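Local coordinates for protein pilin (Clostridioides difficile, PDB 6T8S) that probably serves as the major building block of type IV pili, packing into the thin surface fibres of this bacterium, at residues A14-D22 with P61-Y70; I104-V113 with V128-V136. All blocks are in the same frame, centred on the assembly; numbering follows the deposited sequence. Where two conformers were deposited one is given.

Contact 1: residues A14-D22 with P61-Y70; sequences AKVASVESD and PDKADIGGKY
Tyr70 meets Asp22 at a steep angle: its hydroxyl gives a 2.6 Å hydrogen bond from OH to Asp22 OD2, with the carboxylate and ring planes 85° apart. The acceptor is the anti lone pair of OD2, and the oxygen sits at the edge of the ring, near its plane. With CG anti to its carbonyl carbon (chi1 -69°), Asp22 leans out from the helix to the hydroxyl, while Pro61 CB packs 4.0 Å from Asp22 CG. A water extends the polar patch, donating to Asp22 OD2, accepting from the backbone N of Asp65 and bonding to Ser18 OG. OD2 thus has two donors, which would probably steady its negative charge.

One helical turn back, toward the N-terminus, Ser18 OG lies 3.0 Å from Asp65 OD2, at best a weak bond. The Lys15 chain passes roughly perpendicular to that of Asp65, extended along the backbone so that CD lies 3.5 Å from Asp65 O. Deeper in, Val19 CG2 rests against both Ala64 CB and the chain of Ile66, 3.7 Å from Ile66 CG1, the two side chains again nearly perpendicular. Ile83 of strand 78-83 backs Val19 and Ala64. Ala64 to Gly67 form a type I beta turn, and the whole is the type IV pilin arrangement, a long N-terminal helix packed against the globular domain by the loop leading into its antiparallel sheet.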
loop_
_atom_site.group_PDB
_atom_site.type_symbol
_atom_site.label_atom_id
_atom_site.label_comp_id
_atom_site.label_asym_id
_atom_site.label_seq_id
_atom_site.Cartn_x
_atom_site.Cartn_y
_atom_site.Cartn_z
ATOM N N ALA A 14 -8.831 13.000 5.287
ATOM C CA ALA A 14 -7.505 13.106 5.941
ATOM C C ALA A 14 -6.919 11.705 6.176
ATOM O O ALA A 14 -5.707 11.529 6.018
ATOM C CB ALA A 14 -7.617 13.908 7.220
ATOM N N LYS A 15 -7.747 10.695 6.471
ATOM C CA LYS A 15 -7.238 9.298 6.615
ATOM C C LYS A 15 -6.617 8.835 5.288
ATOM O O LYS A 15 -5.545 8.199 5.304
ATOM C CB LYS A 15 -8.375 8.367 7.031
ATOM C CG LYS A 15 -8.836 8.571 8.460
ATOM C CD LYS A 15 -9.965 7.661 8.854
ATOM C CE LYS A 15 -10.150 7.613 10.353
ATOM N NZ LYS A 15 -11.404 6.916 10.701
ATOM N N VAL A 16 -7.288 9.121 4.176
ATOM C CA VAL A 16 -6.759 8.823 2.812
ATOM C C VAL A 16 -5.434 9.574 2.617
ATOM O O VAL A 16 -4.464 8.959 2.145
ATOM C CB VAL A 16 -7.811 9.157 1.737
ATOM C CG1 VAL A 16 -7.209 9.314 0.355
ATOM C CG2 VAL A 16 -8.910 8.101 1.732
ATOM N N ALA A 17 -5.366 10.859 2.971
ATOM C CA ALA A 17 -4.128 11.657 2.791
ATOM C C ALA A 17 -2.995 11.025 3.608
ATOM O O ALA A 17 -1.852 11.001 3.133
ATOM C CB ALA A 17 -4.358 13.098 3.174
ATOM N N SER A 18 -3.277 10.535 4.818
ATOM C CA SER A 18 -2.293 9.857 5.695
ATOM C C SER A 18 -1.693 8.621 5.009
ATOM O O SER A 18 -0.469 8.434 5.055
ATOM C CB SER A 18 -2.908 9.536 7.024
ATOM O OG SER A 18 -1.939 8.999 7.890
ATOM N N VAL A 19 -2.515 7.817 4.347
ATOM C CA VAL A 19 -2.023 6.648 3.572
ATOM C C VAL A 19 -1.138 7.134 2.420
ATOM O O VAL A 19 -0.065 6.544 2.187
ATOM C CB VAL A 19 -3.195 5.784 3.078
ATOM C CG1 VAL A 19 -2.707 4.687 2.145
ATOM C CG2 VAL A 19 -3.964 5.217 4.264
ATOM N N GLU A 20 -1.537 8.197 1.732
ATOM C CA GLU A 20 -0.734 8.778 0.622
ATOM C C GLU A 20 0.644 9.199 1.145
ATOM O O GLU A 20 1.640 8.969 0.439
ATOM C CB GLU A 20 -1.444 9.989 0.024
ATOM C CG GLU A 20 -2.738 9.664 -0.671
ATOM C CD GLU A 20 -3.504 10.885 -1.133
ATOM O OE1 GLU A 20 -2.937 12.003 -1.098
ATOM O OE2 GLU A 20 -4.655 10.711 -1.569
ATOM N N SER A 21 0.709 9.825 2.324
ATOM C CA SER A 21 1.994 10.277 2.933
ATOM C C SER A 21 2.869 9.059 3.272
ATOM O O SER A 21 4.080 9.050 2.961
ATOM C CB SER A 21 1.762 11.145 4.139
ATOM O OG SER A 21 2.996 11.590 4.692
ATOM N N ASP A 22 2.274 8.035 3.879
ATOM C CA ASP A 22 2.978 6.757 4.164
ATOM C C ASP A 22 3.486 6.153 2.852
ATOM O O ASP A 22 4.645 5.726 2.820
ATOM C CB ASP A 22 2.074 5.791 4.934
ATOM C CG ASP A 22 1.767 6.216 6.358
ATOM O OD1 ASP A 22 2.460 7.139 6.875
ATOM O OD2 ASP A 22 0.841 5.611 6.954
ATOM N N PRO A 61 6.289 3.400 9.328
ATOM C CA PRO A 61 4.832 3.307 9.372
ATOM C C PRO A 61 4.450 1.871 9.759
ATOM O O PRO A 61 5.130 0.954 9.339
ATOM C CB PRO A 61 4.390 3.652 7.949
ATOM C CG PRO A 61 5.532 4.474 7.404
ATOM C CD PRO A 61 6.774 3.865 8.023
ATOM N N ASP A 62 3.391 1.723 10.555
ATOM C CA ASP A 62 2.946 0.430 11.141
ATOM C C ASP A 62 1.574 0.064 10.554
ATOM O O ASP A 62 1.464 -0.985 9.885
ATOM C CB ASP A 62 2.920 0.536 12.670
ATOM C CG ASP A 62 2.402 -0.708 13.372
ATOM O OD1 ASP A 62 2.716 -1.817 12.909
ATOM O OD2 ASP A 62 1.678 -0.551 14.370
ATOM N N LYS A 63 0.574 0.910 10.792
ATOM C CA LYS A 63 -0.823 0.676 10.346
ATOM C C LYS A 63 -1.287 1.880 9.531
ATOM O O LYS A 63 -0.882 3.026 9.851
ATOM C CB LYS A 63 -1.776 0.502 11.529
ATOM C CG LYS A 63 -1.585 -0.766 12.347
ATOM C CD LYS A 63 -2.482 -0.821 13.579
ATOM C CE LYS A 63 -3.969 -0.781 13.271
ATOM N NZ LYS A 63 -4.440 -2.035 12.634
ATOM N N ALA A 64 -2.126 1.624 8.539
ATOM C CA ALA A 64 -2.774 2.666 7.718
ATOM C C ALA A 64 -3.919 3.293 8.520
ATOM O O ALA A 64 -4.594 2.576 9.273
ATOM C CB ALA A 64 -3.241 2.066 6.424
ATOM N N ASP A 65 -4.170 4.591 8.343
ATOM C CA ASP A 65 -5.298 5.293 9.015
ATOM C C ASP A 65 -6.655 4.797 8.486
ATOM O O ASP A 65 -7.666 5.024 9.169
ATOM C CB ASP A 65 -5.144 6.804 8.878
ATOM C CG ASP A 65 -4.199 7.418 9.897
ATOM O OD1 ASP A 65 -3.590 6.665 10.675
ATOM O OD2 ASP A 65 -4.128 8.654 9.943
ATOM N N ILE A 66 -6.691 4.113 7.339
ATOM C CA ILE A 66 -7.937 3.517 6.759
ATOM C C ILE A 66 -8.128 2.084 7.284
ATOM O O ILE A 66 -9.129 1.453 6.898
ATOM C CB ILE A 66 -7.919 3.569 5.219
ATOM C CG1 ILE A 66 -6.727 2.803 4.635
ATOM C CG2 ILE A 66 -7.986 5.013 4.734
ATOM C CD1 ILE A 66 -6.667 2.777 3.127
ATOM N N GLY A 67 -7.232 1.611 8.148
ATOM C CA GLY A 67 -7.219 0.234 8.688
ATOM C C GLY A 67 -6.131 -0.606 8.046
ATOM O O GLY A 67 -5.823 -0.373 6.858
ATOM N N GLY A 68 -5.555 -1.555 8.790
ATOM C CA GLY A 68 -4.704 -2.611 8.214
ATOM C C GLY A 68 -3.220 -2.366 8.415
ATOM O O GLY A 68 -2.757 -1.205 8.299
ATOM N N LYS A 69 -2.476 -3.422 8.730
ATOM C CA LYS A 69 -0.998 -3.354 8.870
ATOM C C LYS A 69 -0.361 -3.302 7.479
ATOM O O LYS A 69 -0.901 -3.894 6.530
ATOM C CB LYS A 69 -0.463 -4.572 9.623
ATOM C CG LYS A 69 -0.668 -4.537 11.130
ATOM C CD LYS A 69 -0.172 -5.792 11.812
ATOM C CE LYS A 69 -0.791 -6.000 13.178
ATOM N NZ LYS A 69 -0.138 -7.122 13.891
ATOM N N TYR A 70 0.783 -2.638 7.364
ATOM C CA TYR A 70 1.543 -2.568 6.097
ATOM C C TYR A 70 2.455 -3.795 5.995
ATOM O O TYR A 70 2.984 -4.253 7.031
ATOM C CB TYR A 70 2.394 -1.297 6.041
ATOM C CG TYR A 70 1.646 0.010 5.947
ATOM C CD1 TYR A 70 0.835 0.294 4.862
ATOM C CD2 TYR A 70 1.809 1.003 6.903
ATOM C CE1 TYR A 70 0.173 1.506 4.746
ATOM C CE2 TYR A 70 1.161 2.225 6.800
ATOM C CZ TYR A 70 0.344 2.483 5.713
ATOM O OH TYR A 70 -0.306 3.679 5.582
HETATM O O HOH W 1 -1.912 6.233 7.422
#

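Contact 2: residues I104-V113 with V128-V136; sequences IGENKIYTSV and VDNKVLYIV
Three backbone hydrogen bonds join Lys108 and Tyr110 to Tyr134 and Val136. Tyr110 and Tyr134 form an antiparallel hydrogen-bonded pair: Tyr110 N reaches Tyr134 O at 2.8 Å, and the return bond from Tyr134 N to Tyr110 O is 3.0 Å and more bent, 145° at the hydrogen. Val136 N donates to Lys108 O at 2.8 Å. Ile109 and Ile135 make the neighbouring non-hydrogen-bonded pair, where weaker CA-H...O contacts reinforce the bonds: Ile135 CA lies 3.2 Å from Lys108 O, and Ile109 CA approaches Tyr134 O. Lys108 O and Tyr134 O therefore each take an N-H and a CA-H. Further along, where the strands part, a water donates to Val132 O and, weakly, to Thr111 O.

The aromatic contact belongs to Tyr134. Val113 lays CG2 over one face of the ring, 3.7 Å from the centroid and 20° off the normal, a CH-pi contact displaced toward the hydroxyl-bearing end, nearest CZ and CE1. CG1 of the same valine rests near Tyr134 CG, so both branches follow the ring's length. Tyr110 O lies in plane at the ring's edge.

Apolar contacts fill the other face of the sheet. Ile109 and Ile135 run alongside each other in the same direction, and Leu133 brings CD1 to 3.9 Å from Ile109 CG2. Its CG stands anti to the backbone N (chi1 -168°), a torsion that directs the branches toward the 104-113 segment. Ile104 CD1, at the end of helix 94-104, meets Ile135 CD1. With three backbone bonds over so short a strand and no salt bridge between the segments, hydrophobic packing on both faces probably does much of the holding.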
loop_
_atom_site.group_PDB
_atom_site.type_symbol
_atom_site.label_atom_id
_atom_site.label_comp_id
_atom_site.label_asym_id
_atom_site.label_seq_id
_atom_site.Cartn_x
_atom_site.Cartn_y
_atom_site.Cartn_z
ATOM N N ILE A 104 -3.147 9.448 -6.603
ATOM C CA ILE A 104 -2.114 8.446 -6.972
ATOM C C ILE A 104 -2.194 8.141 -8.482
ATOM O O ILE A 104 -1.132 7.824 -9.059
ATOM C CB ILE A 104 -2.254 7.203 -6.065
ATOM C CG1 ILE A 104 -1.806 7.555 -4.642
ATOM C CG2 ILE A 104 -1.519 5.987 -6.618
ATOM C CD1 ILE A 104 -2.037 6.462 -3.630
ATOM N N GLY A 105 -3.390 8.190 -9.062
ATOM C CA GLY A 105 -3.625 7.924 -10.492
ATOM C C GLY A 105 -3.834 6.449 -10.774
ATOM O O GLY A 105 -3.961 5.666 -9.822
ATOM N N GLU A 106 -3.887 6.084 -12.055
ATOM C CA GLU A 106 -4.337 4.747 -12.517
ATOM C C GLU A 106 -3.226 3.690 -12.413
ATOM O O GLU A 106 -2.028 4.036 -12.289
ATOM C CB GLU A 106 -4.817 4.826 -13.969
ATOM C CG GLU A 106 -3.686 5.022 -14.963
ATOM C CD GLU A 106 -4.039 4.690 -16.405
ATOM O OE1 GLU A 106 -5.198 4.277 -16.659
ATOM O OE2 GLU A 106 -3.176 4.917 -17.277
ATOM N N ASN A 107 -3.632 2.420 -12.519
ATOM C CA ASN A 107 -2.745 1.235 -12.642
ATOM C C ASN A 107 -1.855 1.076 -11.406
ATOM O O ASN A 107 -0.766 0.491 -11.538
ATOM C CB ASN A 107 -1.897 1.314 -13.913
ATOM C CG ASN A 107 -2.728 1.241 -15.173
ATOM O OD1 ASN A 107 -3.830 0.698 -15.164
ATOM N ND2 ASN A 107 -2.205 1.793 -16.253
ATOM N N LYS A 108 -2.311 1.510 -10.229
ATOM C CA LYS A 108 -1.524 1.351 -8.985
ATOM C C LYS A 108 -2.332 0.658 -7.887
ATOM O O LYS A 108 -1.708 -0.119 -7.160
ATOM C CB LYS A 108 -0.989 2.716 -8.540
ATOM C CG LYS A 108 -0.002 3.340 -9.527
ATOM C CD LYS A 108 1.154 4.045 -8.881
ATOM C CE LYS A 108 2.066 4.763 -9.859
ATOM N NZ LYS A 108 2.849 3.813 -10.676
ATOM N N ILE A 109 -3.624 0.966 -7.731
ATOM C CA ILE A 109 -4.428 0.521 -6.554
ATOM C C ILE A 109 -5.332 -0.646 -6.964
ATOM O O ILE A 109 -6.158 -0.473 -7.891
ATOM C CB ILE A 109 -5.233 1.682 -5.940
ATOM C CG1 ILE A 109 -4.365 2.929 -5.740
ATOM C CG2 ILE A 109 -5.889 1.224 -4.643
ATOM C CD1 ILE A 109 -5.168 4.182 -5.548
ATOM N N TYR A 110 -5.205 -1.778 -6.274
ATOM C CA TYR A 110 -5.903 -3.050 -6.610
ATOM C C TYR A 110 -6.557 -3.621 -5.347
ATOM O O TYR A 110 -6.001 -3.466 -4.231
ATOM C CB TYR A 110 -4.914 -4.004 -7.298
ATOM C CG TYR A 110 -4.436 -3.512 -8.643
ATOM C CD1 TYR A 110 -5.124 -3.816 -9.809
ATOM C CD2 TYR A 110 -3.338 -2.669 -8.749
ATOM C CE1 TYR A 110 -4.707 -3.337 -11.045
ATOM C CE2 TYR A 110 -2.924 -2.161 -9.973
ATOM C CZ TYR A 110 -3.597 -2.505 -11.132
ATOM O OH TYR A 110 -3.212 -2.008 -12.353
ATOM N N THR A 111 -7.718 -4.264 -5.519
ATOM C CA THR A 111 -8.493 -4.920 -4.430
ATOM C C THR A 111 -8.169 -6.419 -4.348
ATOM O O THR A 111 -8.619 -7.056 -3.378
ATOM C CB THR A 111 -9.990 -4.649 -4.607
ATOM O OG1 THR A 111 -10.402 -5.113 -5.891
ATOM C CG2 THR A 111 -10.320 -3.176 -4.487
ATOM N N SER A 112 -7.426 -6.978 -5.309
ATOM C CA SER A 112 -6.966 -8.394 -5.270
ATOM C C SER A 112 -5.650 -8.564 -6.031
ATOM O O SER A 112 -5.371 -7.780 -6.959
ATOM C CB SER A 112 -8.020 -9.328 -5.828
ATOM O OG SER A 112 -8.151 -9.142 -7.228
ATOM N N VAL A 113 -4.885 -9.581 -5.649
ATOM C CA VAL A 113 -3.658 -10.034 -6.357
ATOM C C VAL A 113 -3.592 -11.554 -6.228
ATOM O O VAL A 113 -4.171 -12.093 -5.261
ATOM C CB VAL A 113 -2.381 -9.386 -5.789
ATOM C CG1 VAL A 113 -2.392 -7.873 -5.944
ATOM C CG2 VAL A 113 -2.144 -9.776 -4.338
ATOM N N VAL A 128 -14.989 -0.313 -0.037
ATOM C CA VAL A 128 -14.211 -1.457 0.511
ATOM C C VAL A 128 -14.592 -1.615 1.976
ATOM O O VAL A 128 -14.462 -0.643 2.746
ATOM C CB VAL A 128 -12.694 -1.281 0.325
ATOM C CG1 VAL A 128 -11.950 -2.493 0.839
ATOM C CG2 VAL A 128 -12.314 -1.009 -1.132
ATOM N N ASP A 129 -15.069 -2.801 2.347
ATOM C CA ASP A 129 -15.524 -3.091 3.730
ATOM C C ASP A 129 -14.591 -4.136 4.355
ATOM O O ASP A 129 -14.842 -5.348 4.184
ATOM C CB ASP A 129 -16.983 -3.552 3.759
ATOM C CG ASP A 129 -17.472 -3.887 5.159
ATOM O OD1 ASP A 129 -16.758 -3.564 6.133
ATOM O OD2 ASP A 129 -18.550 -4.507 5.263
ATOM N N ASN A 130 -13.536 -3.679 5.031
ATOM C CA ASN A 130 -12.584 -4.539 5.782
ATOM C C ASN A 130 -11.926 -5.563 4.843
ATOM O O ASN A 130 -11.975 -6.790 5.154
ATOM C CB ASN A 130 -13.273 -5.244 6.953
ATOM C CG ASN A 130 -12.289 -5.783 7.965
ATOM O OD1 ASN A 130 -11.220 -5.217 8.158
ATOM N ND2 ASN A 130 -12.639 -6.881 8.619
ATOM N N LYS A 131 -11.283 -5.097 3.766
ATOM C CA LYS A 131 -10.564 -5.971 2.805
ATOM C C LYS A 131 -9.119 -5.486 2.639
ATOM O O LYS A 131 -8.863 -4.268 2.696
ATOM C CB LYS A 131 -11.281 -6.008 1.455
ATOM C CG LYS A 131 -12.738 -6.448 1.491
ATOM C CD LYS A 131 -12.937 -7.876 1.963
ATOM C CE LYS A 131 -14.398 -8.281 2.004
ATOM N NZ LYS A 131 -14.574 -9.613 2.633
ATOM N N VAL A 132 -8.206 -6.416 2.395
ATOM C CA VAL A 132 -6.788 -6.094 2.096
ATOM C C VAL A 132 -6.742 -5.318 0.777
ATOM O O VAL A 132 -7.455 -5.683 -0.169
ATOM C CB VAL A 132 -5.908 -7.354 2.068
ATOM C CG1 VAL A 132 -4.468 -7.000 1.719
ATOM C CG2 VAL A 132 -5.972 -8.099 3.399
ATOM N N LEU A 133 -5.925 -4.263 0.742
ATOM C CA LEU A 133 -5.737 -3.366 -0.420
ATOM C C LEU A 133 -4.262 -3.428 -0.822
ATOM O O LEU A 133 -3.414 -3.705 0.039
ATOM C CB LEU A 133 -6.146 -1.936 -0.026
ATOM C CG LEU A 133 -6.278 -0.942 -1.180
ATOM C CD1 LEU A 133 -7.525 -1.191 -1.994
ATOM C CD2 LEU A 133 -6.270 0.497 -0.677
ATOM N N TYR A 134 -3.980 -3.169 -2.095
ATOM C CA TYR A 134 -2.639 -3.266 -2.699
ATOM C C TYR A 134 -2.341 -1.990 -3.493
ATOM O O TYR A 134 -3.186 -1.577 -4.294
ATOM C CB TYR A 134 -2.589 -4.508 -3.588
ATOM C CG TYR A 134 -2.876 -5.787 -2.852
ATOM C CD1 TYR A 134 -1.880 -6.458 -2.160
ATOM C CD2 TYR A 134 -4.163 -6.297 -2.806
ATOM C CE1 TYR A 134 -2.143 -7.645 -1.491
ATOM C CE2 TYR A 134 -4.447 -7.472 -2.129
ATOM C CZ TYR A 134 -3.432 -8.152 -1.480
ATOM O OH TYR A 134 -3.716 -9.305 -0.797
ATOM N N ILE A 135 -1.166 -1.389 -3.276
ATOM C CA ILE A 135 -0.713 -0.206 -4.069
ATOM C C ILE A 135 0.682 -0.488 -4.633
ATOM O O ILE A 135 1.634 -0.685 -3.860
ATOM C CB ILE A 135 -0.748 1.116 -3.275
ATOM C CG1 ILE A 135 -2.053 1.304 -2.492
ATOM C CG2 ILE A 135 -0.513 2.274 -4.238
ATOM C CD1 ILE A 135 -2.125 2.590 -1.686
ATOM N N VAL A 136 0.801 -0.474 -5.957
ATOM C CA VAL A 136 2.113 -0.677 -6.633
ATOM C C VAL A 136 3.057 0.456 -6.208
ATOM O O VAL A 136 2.659 1.636 -6.354
ATOM C CB VAL A 136 1.958 -0.718 -8.158
ATOM C CG1 VAL A 136 3.308 -0.788 -8.848
ATOM C CG2 VAL A 136 1.080 -1.887 -8.585
HETATM O O HOH W 2 -8.381 -8.177 -0.275
#

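The two contacts follow one another along the chain, contact 1 closing before contact 2 opens; their centres are about 13 Å apart and their nearest atoms about 4 Å, without touching. They meet through shared neighbours. Ile83 of strand 78-83 packs against Val19, Ala64 and Tyr70 of contact 1 and against Ile135 of contact 2, while Val90 and Leu92 touch both Ile66 and Leu133. Helix 9-37 serves both: residues 14-22 lie on it, and its Tyr23, next after Asp22, touches Lys108 and Ile135 and hydrogen-bonds to Val136 O. Contact 1 thus fastens a loop to the helix, and contact 2 adds a short strand to the sheet packed beside it.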